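Local atomic coordinates of NAD-dependent aldehyde dehydrogenase (Sinorhizobium meliloti, PDB entry 3U4J), a protein that probably oxidises aldehydes with NAD or NADP as electron acceptor, as a tetrameric member of the aldehyde dehydrogenase family. Residues G77-M82 and W184-G189; G125-L130 and I177-V182; S132-Q137 and Y483-Y488. All coordinates share one frame; numbering follows the deposited sequence.

From the N terminus, the chain first reaches 77-82, in the loop between helices 60-75 and 84-100, and contact 1 joins this loop to the C-terminal end of helix 174-187, enclosing 101 residues. Within that span lies the shorter loop closed by contact 2, where helix 117-138 packs along helix 174-187. Contact 3 starts two turns further along helix 117-138, but its partner, 483-488, comes more than 300 residues later, so it crosses both of the others. W184 meets residues of contacts 2 and 3, and helix 174-187 is thereby tied to the N-terminal helices and to the C-terminal segment leading into strand 489-497.

Contact 1 of 3, residues G77-M82 and W184-G189; sequences GPWPRM and WAIGSG
This is a buried contact between a loop and the C-terminal end of a helix, held by one side-chain-to-backbone hydrogen bond: W79, in the loop between helices 60-75 and 84-100, meets I186 and G189 where helix 174-187 stops. W79 NE1 donates to I186 O at 2.9 Å, a bent bond (N-H...O angle 132°) that arrives tilted from the carbonyl plane. G189 N takes the same oxygen from the opposite face at 2.9 Å, as part of the Schellman motif that ends the helix with a positive phi at G189. Two N-H groups thus grip one carbonyl. With CG anti to the backbone N (chi1 -176°), the indole reaches across to I186, whose CB lies 3.8 Å from W79 CZ2. P80 CB touches G189 O at 3.5 Å, a buried oxygen with no hydrogen-bond partner in the model. A leucine in place of W79 has no N-H to offer and would probably leave I186 O with G189 N alone and a gap beside the I186 side chain. Around the pair, L90 of helix 84-100 touches W79, and V220 touches both W79 and I186, while I186 also packs on W131 of helix 117-138 and V192 of strand 191-195.

Contact 2 of 3, residues G125-L130 and I177-V182; sequences GFCADL and IASERV
L130 meets the aliphatic part of E180, CD1 standing 4.0 Å from E180 CG, and the carboxylate beyond is one of two flat groups here; the other is the guanidinium of R181. I177 CG2 covers one face of that guanidinium, off-centre toward its rim. R181 NH1 makes a salt bridge of 2.9 Å to E180 OE1, which lies tilted from the guanidinium plane and is met on its anti side, slightly out of the carboxylate plane, while R181 NH2 bonds to T247 OG1 of strand 243-247. E180 runs extended beyond CG, which carries its carboxylate away from the leucine, to the arginine.

Between the helices the contact is made by C127, S179 and L130. The segments of helices 117-138 and 174-187 run parallel within 1°, their axes 9.0 Å apart, and S179 fills the gap. Its OG lies 3.4 Å from C127 CB and 3.5 Å from C127 SG, and its CB is 3.8 Å from L130 CD1. The serine hydroxyl lies beside the backbone N (chi1 -66°), and it hydrogen-bonds back to F175 O, one turn earlier in its own helix. L130 CB closes over S179 O at 3.6 Å, and CZ3 of the W184 ring also packs against this oxygen.

No hydrogen bond spans the two segments, although S179 OG has a weak one with W131 NE1 of the facing helix. S179 O is buried with no partner in the model. These are two near-parallel helices packed side by side, mainly by burial, R181 tying the second to the sheet.

Contact 3 of 3, residues S132-Q137 and Y483-Y488; sequences SYAAGQ and YGFDEY
F485 carries this contact, with Q137 and A134 as the surface it leans on. Its phenyl points from the short helix 483-487 at the last turns of helix 117-138, with CG beside the backbone N (chi1 -61°), and the far end of the ring does the touching. F485 CE2 comes within 3.4 Å of Q137 CB, and F485 CZ lies 3.6 Å from A134 O; both partners approach the ring obliquely. A134 CA sits at the ring edge, in its plane, and A134 CB adds a looser touch on F485 CZ at 4.2 Å.

Q137 offers only the base of its side chain to the phenyl. The chain bends at chi2 (-53°), turning the amide away from the ring, and Q137 OE1 accepts from R482 NE, just ahead of the short helix. Its NE2 makes a weak hydrogen bond to G136 O of the third subunit, which places this end of helix 117-138 at a subunit interface.

The phenyl also meets the indole of W184, their planes inclined at about 35°, so F485 is wedged between helices 117-138 and 174-187. Three residues on, the chain joins the sheet: Y488 has backbone hydrogen bonds with V162 of strand 153-168, which pairs antiparallel with strand 489-497.

Across the segments, then, the contact is apolar packing of one phenyl ring against a helix, tying the helix that leads into the C-terminal strand to the helical layer. A carbonyl oxygen, a methyl and a methylene receive the ring without any hydrogen bond, while the amide of Q137 bonds R482 and makes only a weak bond to the third subunit.

Contact 1 of 3, residues G77-M82 and W184-G189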
loop_
_atom_site.group_PDB
_atom_site.type_symbol
_atom_site.label_atom_id
_atom_site.label_comp_id
_atom_site.label_asym_id
_atom_site.label_seq_id
_atom_site.Cartn_x
_atom_site.Cartn_y
_atom_site.Cartn_z
ATOM N N GLY A 77 30.263 -7.724 0.162
ATOM C CA GLY A 77 30.484 -6.422 -0.480
ATOM C C GLY A 77 29.499 -5.390 0.043
ATOM O O GLY A 77 28.603 -5.722 0.809
ATOM N N PRO A 78 29.665 -4.121 -0.357
ATOM C CA PRO A 78 28.854 -3.048 0.212
ATOM C C PRO A 78 27.418 -2.893 -0.367
ATOM O O PRO A 78 26.566 -2.300 0.289
ATOM C CB PRO A 78 29.704 -1.806 -0.089
ATOM C CG PRO A 78 30.409 -2.167 -1.355
ATOM C CD PRO A 78 30.834 -3.582 -1.065
ATOM N N TRP A 79 27.145 -3.433 -1.558
ATOM C CA TRP A 79 25.876 -3.141 -2.269
ATOM C C TRP A 79 24.609 -3.351 -1.438
ATOM O O TRP A 79 23.816 -2.411 -1.292
ATOM C CB TRP A 79 25.812 -3.880 -3.618
ATOM C CG TRP A 79 24.601 -3.598 -4.476
ATOM C CD1 TRP A 79 23.531 -4.408 -4.665
ATOM C CD2 TRP A 79 24.376 -2.434 -5.277
ATOM N NE1 TRP A 79 22.639 -3.821 -5.546
ATOM C CE2 TRP A 79 23.145 -2.606 -5.934
ATOM C CE3 TRP A 79 25.106 -1.252 -5.511
ATOM C CZ2 TRP A 79 22.616 -1.627 -6.807
ATOM C CZ3 TRP A 79 24.591 -0.296 -6.381
ATOM C CH2 TRP A 79 23.351 -0.488 -7.009
ATOM N N PRO A 80 24.406 -4.563 -0.866
ATOM C CA PRO A 80 23.152 -4.701 -0.154
ATOM C C PRO A 80 23.111 -3.921 1.138
ATOM O O PRO A 80 22.026 -3.684 1.632
ATOM C CB PRO A 80 23.055 -6.218 0.118
ATOM C CG PRO A 80 24.426 -6.669 0.138
ATOM C CD PRO A 80 25.151 -5.837 -0.887
ATOM N N ARG A 81 24.274 -3.515 1.665
ATOM C CA ARG A 81 24.361 -2.736 2.910
ATOM C C ARG A 81 24.250 -1.208 2.675
ATOM O O ARG A 81 24.088 -0.433 3.625
ATOM C CB ARG A 81 25.656 -3.089 3.692
ATOM C CG ARG A 81 25.451 -4.325 4.613
ATOM C CD ARG A 81 26.755 -5.050 4.982
ATOM N NE ARG A 81 27.247 -5.814 3.830
ATOM C CZ ARG A 81 26.704 -6.954 3.386
ATOM N NH1 ARG A 81 25.654 -7.484 4.018
ATOM N NH2 ARG A 81 27.202 -7.566 2.311
HETATM N N MSE A 82 24.315 -0.789 1.416
HETATM C CA MSE A 82 24.078 0.607 1.046
HETATM C C MSE A 82 22.629 1.058 1.289
HETATM O O MSE A 82 21.729 0.242 1.344
HETATM C CB MSE A 82 24.389 0.788 -0.431
HETATM C CG MSE A 82 25.844 1.004 -0.723
HETATM SE SE MSE A 82 26.032 1.118 -2.672
HETATM C CE MSE A 82 27.968 1.426 -2.759
ATOM N N TRP A 184 15.378 -3.933 -11.252
ATOM C CA TRP A 184 14.509 -4.332 -10.177
ATOM C C TRP A 184 15.217 -5.240 -9.174
ATOM O O TRP A 184 15.009 -5.124 -7.948
ATOM C CB TRP A 184 13.240 -4.989 -10.725
ATOM C CG TRP A 184 12.172 -3.948 -11.100
ATOM C CD1 TRP A 184 11.077 -3.605 -10.357
ATOM C CD2 TRP A 184 12.135 -3.116 -12.283
ATOM N NE1 TRP A 184 10.369 -2.607 -10.998
ATOM C CE2 TRP A 184 10.985 -2.293 -12.180
ATOM C CE3 TRP A 184 12.950 -3.001 -13.423
ATOM C CZ2 TRP A 184 10.610 -1.370 -13.184
ATOM C CZ3 TRP A 184 12.603 -2.056 -14.426
ATOM C CH2 TRP A 184 11.433 -1.249 -14.290
ATOM N N ALA A 185 16.059 -6.122 -9.699
ATOM C CA ALA A 185 16.829 -7.049 -8.875
ATOM C C ALA A 185 17.923 -6.325 -8.070
ATOM O O ALA A 185 17.949 -6.384 -6.847
ATOM C CB ALA A 185 17.446 -8.168 -9.799
ATOM N N ILE A 186 18.819 -5.606 -8.735
ATOM C CA ILE A 186 19.897 -4.923 -7.973
ATOM C C ILE A 186 19.340 -3.745 -7.163
ATOM O O ILE A 186 19.882 -3.390 -6.127
ATOM C CB ILE A 186 21.064 -4.453 -8.878
ATOM C CG1 ILE A 186 20.594 -3.410 -9.914
ATOM C CG2 ILE A 186 21.678 -5.671 -9.562
ATOM C CD1 ILE A 186 21.702 -2.559 -10.547
ATOM N N GLY A 187 18.242 -3.153 -7.633
ATOM C CA GLY A 187 17.533 -2.121 -6.859
ATOM C C GLY A 187 16.962 -2.665 -5.564
ATOM O O GLY A 187 16.900 -1.957 -4.574
ATOM N N SER A 188 16.585 -3.943 -5.563
ATOM C CA SER A 188 16.196 -4.642 -4.342
ATOM C C SER A 188 17.366 -5.021 -3.426
ATOM O O SER A 188 17.125 -5.494 -2.303
ATOM C CB SER A 188 15.418 -5.927 -4.682
ATOM O OG SER A 188 14.197 -5.621 -5.347
ATOM N N GLY A 189 18.605 -4.805 -3.880
ATOM C CA GLY A 189 19.817 -5.149 -3.083
ATOM C C GLY A 189 20.461 -6.472 -3.519
ATOM O O GLY A 189 21.434 -6.924 -2.904
#

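Contact 2 of 3, residues G125-L130 and I177-V182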
loop_
_atom_site.group_PDB
_atom_site.type_symbol
_atom_site.label_atom_id
_atom_site.label_comp_id
_atom_site.label_asym_id
_atom_site.label_seq_id
_atom_site.Cartn_x
_atom_site.Cartn_y
_atom_site.Cartn_z
ATOM N N GLY A 125 16.016 4.177 -25.670
ATOM C CA GLY A 125 15.393 5.267 -24.897
ATOM C C GLY A 125 14.428 4.767 -23.839
ATOM O O GLY A 125 14.416 5.245 -22.697
ATOM N N PHE A 126 13.594 3.810 -24.214
ATOM C CA PHE A 126 12.714 3.161 -23.252
ATOM C C PHE A 126 13.485 2.461 -22.112
ATOM O O PHE A 126 13.107 2.536 -20.947
ATOM C CB PHE A 126 11.800 2.174 -23.968
ATOM C CG PHE A 126 10.669 1.684 -23.113
ATOM C CD1 PHE A 126 9.544 2.478 -22.901
ATOM C CD2 PHE A 126 10.721 0.425 -22.524
ATOM C CE1 PHE A 126 8.475 2.012 -22.106
ATOM C CE2 PHE A 126 9.683 -0.038 -21.731
ATOM C CZ PHE A 126 8.557 0.752 -21.515
ATOM N N CYS A 127 14.583 1.802 -22.451
ATOM C CA CYS A 127 15.407 1.155 -21.425
ATOM C C CYS A 127 15.997 2.165 -20.463
ATOM O O CYS A 127 16.086 1.889 -19.262
ATOM C CB CYS A 127 16.540 0.362 -22.062
ATOM S SG CYS A 127 15.916 -1.113 -22.859
ATOM N N ALA A 128 16.415 3.330 -20.979
ATOM C CA ALA A 128 16.892 4.357 -20.068
ATOM C C ALA A 128 15.755 4.736 -19.098
ATOM O O ALA A 128 16.004 4.975 -17.911
ATOM C CB ALA A 128 17.407 5.590 -20.827
ATOM N N ASP A 129 14.515 4.772 -19.599
ATOM C CA ASP A 129 13.353 5.109 -18.753
ATOM C C ASP A 129 13.057 4.001 -17.735
ATOM O O ASP A 129 12.666 4.286 -16.592
ATOM C CB ASP A 129 12.095 5.404 -19.601
ATOM C CG ASP A 129 10.980 6.057 -18.788
ATOM O OD1 ASP A 129 11.214 7.096 -18.125
ATOM O OD2 ASP A 129 9.861 5.541 -18.818
ATOM N N LEU A 130 13.248 2.736 -18.136
ATOM C CA LEU A 130 13.105 1.632 -17.196
ATOM C C LEU A 130 14.081 1.754 -16.048
ATOM O O LEU A 130 13.692 1.578 -14.890
ATOM C CB LEU A 130 13.292 0.286 -17.876
ATOM C CG LEU A 130 12.154 -0.192 -18.798
ATOM C CD1 LEU A 130 12.711 -1.327 -19.687
ATOM C CD2 LEU A 130 10.945 -0.670 -18.012
ATOM N N ILE A 177 14.700 -6.648 -22.076
ATOM C CA ILE A 177 14.460 -7.636 -21.036
ATOM C C ILE A 177 15.500 -7.506 -19.927
ATOM O O ILE A 177 15.162 -7.627 -18.749
ATOM C CB ILE A 177 14.270 -9.072 -21.629
ATOM C CG1 ILE A 177 12.935 -9.048 -22.431
ATOM C CG2 ILE A 177 14.103 -10.119 -20.520
ATOM C CD1 ILE A 177 12.811 -10.073 -23.501
ATOM N N ALA A 178 16.749 -7.234 -20.292
ATOM C CA ALA A 178 17.765 -6.973 -19.253
ATOM C C ALA A 178 17.308 -5.790 -18.369
ATOM O O ALA A 178 17.376 -5.857 -17.117
ATOM C CB ALA A 178 19.092 -6.674 -19.893
ATOM N N SER A 179 16.810 -4.743 -19.037
ATOM C CA SER A 179 16.388 -3.521 -18.385
ATOM C C SER A 179 15.065 -3.651 -17.607
ATOM O O SER A 179 14.793 -2.832 -16.727
ATOM C CB SER A 179 16.312 -2.377 -19.400
ATOM O OG SER A 179 17.600 -2.055 -19.890
ATOM N N GLU A 180 14.249 -4.662 -17.925
ATOM C CA GLU A 180 13.045 -4.986 -17.117
ATOM C C GLU A 180 13.368 -5.889 -15.920
ATOM O O GLU A 180 12.507 -6.138 -15.091
ATOM C CB GLU A 180 11.994 -5.745 -17.939
ATOM C CG GLU A 180 11.383 -5.049 -19.123
ATOM C CD GLU A 180 10.428 -5.993 -19.894
ATOM O OE1 GLU A 180 10.429 -7.237 -19.648
ATOM O OE2 GLU A 180 9.688 -5.485 -20.764
ATOM N N ARG A 181 14.576 -6.433 -15.856
ATOM C CA ARG A 181 14.920 -7.420 -14.798
ATOM C C ARG A 181 16.041 -6.912 -13.894
ATOM O O ARG A 181 15.864 -6.830 -12.687
ATOM C CB ARG A 181 15.370 -8.761 -15.402
ATOM C CG ARG A 181 14.341 -9.419 -16.347
ATOM C CD ARG A 181 13.118 -10.005 -15.615
ATOM N NE ARG A 181 12.286 -10.681 -16.612
ATOM C CZ ARG A 181 11.460 -10.070 -17.452
ATOM N NH1 ARG A 181 11.253 -8.756 -17.371
ATOM N NH2 ARG A 181 10.828 -10.777 -18.381
ATOM N N VAL A 182 17.197 -6.607 -14.478
ATOM C CA VAL A 182 18.372 -6.205 -13.699
ATOM C C VAL A 182 18.087 -5.047 -12.719
ATOM O O VAL A 182 18.410 -5.156 -11.543
ATOM C CB VAL A 182 19.616 -5.917 -14.605
ATOM C CG1 VAL A 182 20.789 -5.292 -13.803
ATOM C CG2 VAL A 182 20.077 -7.204 -15.340
#

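Contact 3 of 3, residues S132-Q137 and Y483-Y488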
loop_
_atom_site.group_PDB
_atom_site.type_symbol
_atom_site.label_atom_id
_atom_site.label_comp_id
_atom_site.label_asym_id
_atom_site.label_seq_id
_atom_site.Cartn_x
_atom_site.Cartn_y
_atom_site.Cartn_z
ATOM N N SER A 132 15.515 4.487 -15.071
ATOM C CA SER A 132 15.160 5.656 -14.250
ATOM C C SER A 132 13.992 5.396 -13.325
ATOM O O SER A 132 14.025 5.794 -12.172
ATOM C CB SER A 132 14.831 6.895 -15.093
ATOM O OG SER A 132 15.922 7.190 -15.938
ATOM N N TYR A 133 12.943 4.777 -13.847
ATOM C CA TYR A 133 11.787 4.417 -13.026
ATOM C C TYR A 133 12.207 3.557 -11.829
ATOM O O TYR A 133 11.783 3.794 -10.684
ATOM C CB TYR A 133 10.711 3.670 -13.848
ATOM C CG TYR A 133 9.612 3.157 -12.930
ATOM C CD1 TYR A 133 8.474 3.922 -12.649
ATOM C CD2 TYR A 133 9.730 1.910 -12.310
ATOM C CE1 TYR A 133 7.496 3.435 -11.767
ATOM C CE2 TYR A 133 8.761 1.436 -11.420
ATOM C CZ TYR A 133 7.666 2.201 -11.160
ATOM O OH TYR A 133 6.739 1.713 -10.269
ATOM N N ALA A 134 13.014 2.527 -12.099
ATOM C CA ALA A 134 13.423 1.567 -11.047
ATOM C C ALA A 134 14.314 2.244 -10.028
ATOM O O ALA A 134 14.181 2.026 -8.819
ATOM C CB ALA A 134 14.157 0.370 -11.696
ATOM N N ALA A 135 15.211 3.103 -10.513
ATOM C CA ALA A 135 16.082 3.868 -9.600
ATOM C C ALA A 135 15.250 4.730 -8.666
ATOM O O ALA A 135 15.560 4.844 -7.485
ATOM C CB ALA A 135 17.070 4.738 -10.391
ATOM N N GLY A 136 14.208 5.362 -9.194
ATOM C CA GLY A 136 13.318 6.208 -8.361
ATOM C C GLY A 136 12.653 5.390 -7.265
ATOM O O GLY A 136 12.626 5.806 -6.101
ATOM N N GLN A 137 12.131 4.212 -7.628
ATOM C CA GLN A 137 11.392 3.368 -6.691
ATOM C C GLN A 137 12.272 2.630 -5.694
ATOM O O GLN A 137 11.819 2.359 -4.583
ATOM C CB GLN A 137 10.502 2.359 -7.447
ATOM C CG GLN A 137 9.276 3.011 -8.143
ATOM C CD GLN A 137 8.472 3.848 -7.151
ATOM O OE1 GLN A 137 7.857 3.308 -6.239
ATOM N NE2 GLN A 137 8.512 5.175 -7.304
ATOM N N TYR A 483 5.730 -4.217 -8.523
ATOM C CA TYR A 483 5.643 -5.672 -8.380
ATOM C C TYR A 483 6.996 -6.355 -8.527
ATOM O O TYR A 483 7.289 -7.326 -7.793
ATOM C CB TYR A 483 4.635 -6.267 -9.383
ATOM C CG TYR A 483 3.180 -5.988 -8.969
ATOM C CD1 TYR A 483 2.375 -7.007 -8.449
ATOM C CD2 TYR A 483 2.630 -4.703 -9.084
ATOM C CE1 TYR A 483 1.061 -6.742 -8.039
ATOM C CE2 TYR A 483 1.301 -4.437 -8.699
ATOM C CZ TYR A 483 0.530 -5.452 -8.186
ATOM O OH TYR A 483 -0.775 -5.196 -7.791
ATOM N N GLY A 484 7.820 -5.856 -9.461
ATOM C CA GLY A 484 9.101 -6.504 -9.707
ATOM C C GLY A 484 9.981 -6.466 -8.467
ATOM O O GLY A 484 10.771 -7.389 -8.235
ATOM N N PHE A 485 9.849 -5.432 -7.634
ATOM C CA PHE A 485 10.695 -5.400 -6.431
ATOM C C PHE A 485 10.339 -6.513 -5.465
ATOM O O PHE A 485 11.223 -7.043 -4.782
ATOM C CB PHE A 485 10.683 -4.047 -5.743
ATOM C CG PHE A 485 11.203 -2.937 -6.617
ATOM C CD1 PHE A 485 12.561 -2.817 -6.876
ATOM C CD2 PHE A 485 10.323 -2.027 -7.197
ATOM C CE1 PHE A 485 13.037 -1.800 -7.689
ATOM C CE2 PHE A 485 10.793 -1.011 -8.013
ATOM C CZ PHE A 485 12.152 -0.899 -8.262
ATOM N N ASP A 486 9.061 -6.878 -5.420
ATOM C CA ASP A 486 8.609 -7.975 -4.574
ATOM C C ASP A 486 9.149 -9.309 -5.106
ATOM O O ASP A 486 9.485 -10.196 -4.318
ATOM C CB ASP A 486 7.077 -7.990 -4.455
ATOM C CG ASP A 486 6.523 -6.768 -3.691
ATOM O OD1 ASP A 486 7.313 -5.927 -3.208
ATOM O OD2 ASP A 486 5.289 -6.643 -3.598
ATOM N N GLU A 487 9.254 -9.443 -6.433
ATOM C CA GLU A 487 9.861 -10.633 -7.052
ATOM C C GLU A 487 11.297 -10.908 -6.604
ATOM O O GLU A 487 11.706 -12.078 -6.542
ATOM C CB GLU A 487 9.875 -10.532 -8.578
ATOM C CG GLU A 487 8.546 -10.771 -9.227
ATOM C CD GLU A 487 7.917 -12.122 -8.869
ATOM O OE1 GLU A 487 8.569 -13.159 -9.102
ATOM O OE2 GLU A 487 6.769 -12.119 -8.370
ATOM N N TYR A 488 12.057 -9.845 -6.318
ATOM C CA TYR A 488 13.477 -9.957 -5.911
ATOM C C TYR A 488 13.724 -9.607 -4.459
ATOM O O TYR A 488 14.852 -9.338 -4.075
ATOM C CB TYR A 488 14.389 -9.128 -6.842
ATOM C CG TYR A 488 14.116 -9.453 -8.301
ATOM C CD1 TYR A 488 14.529 -10.673 -8.856
ATOM C CD2 TYR A 488 13.387 -8.575 -9.112
ATOM C CE1 TYR A 488 14.241 -10.997 -10.184
ATOM C CE2 TYR A 488 13.122 -8.886 -10.432
ATOM C CZ TYR A 488 13.543 -10.099 -10.962
ATOM O OH TYR A 488 13.261 -10.423 -12.276
#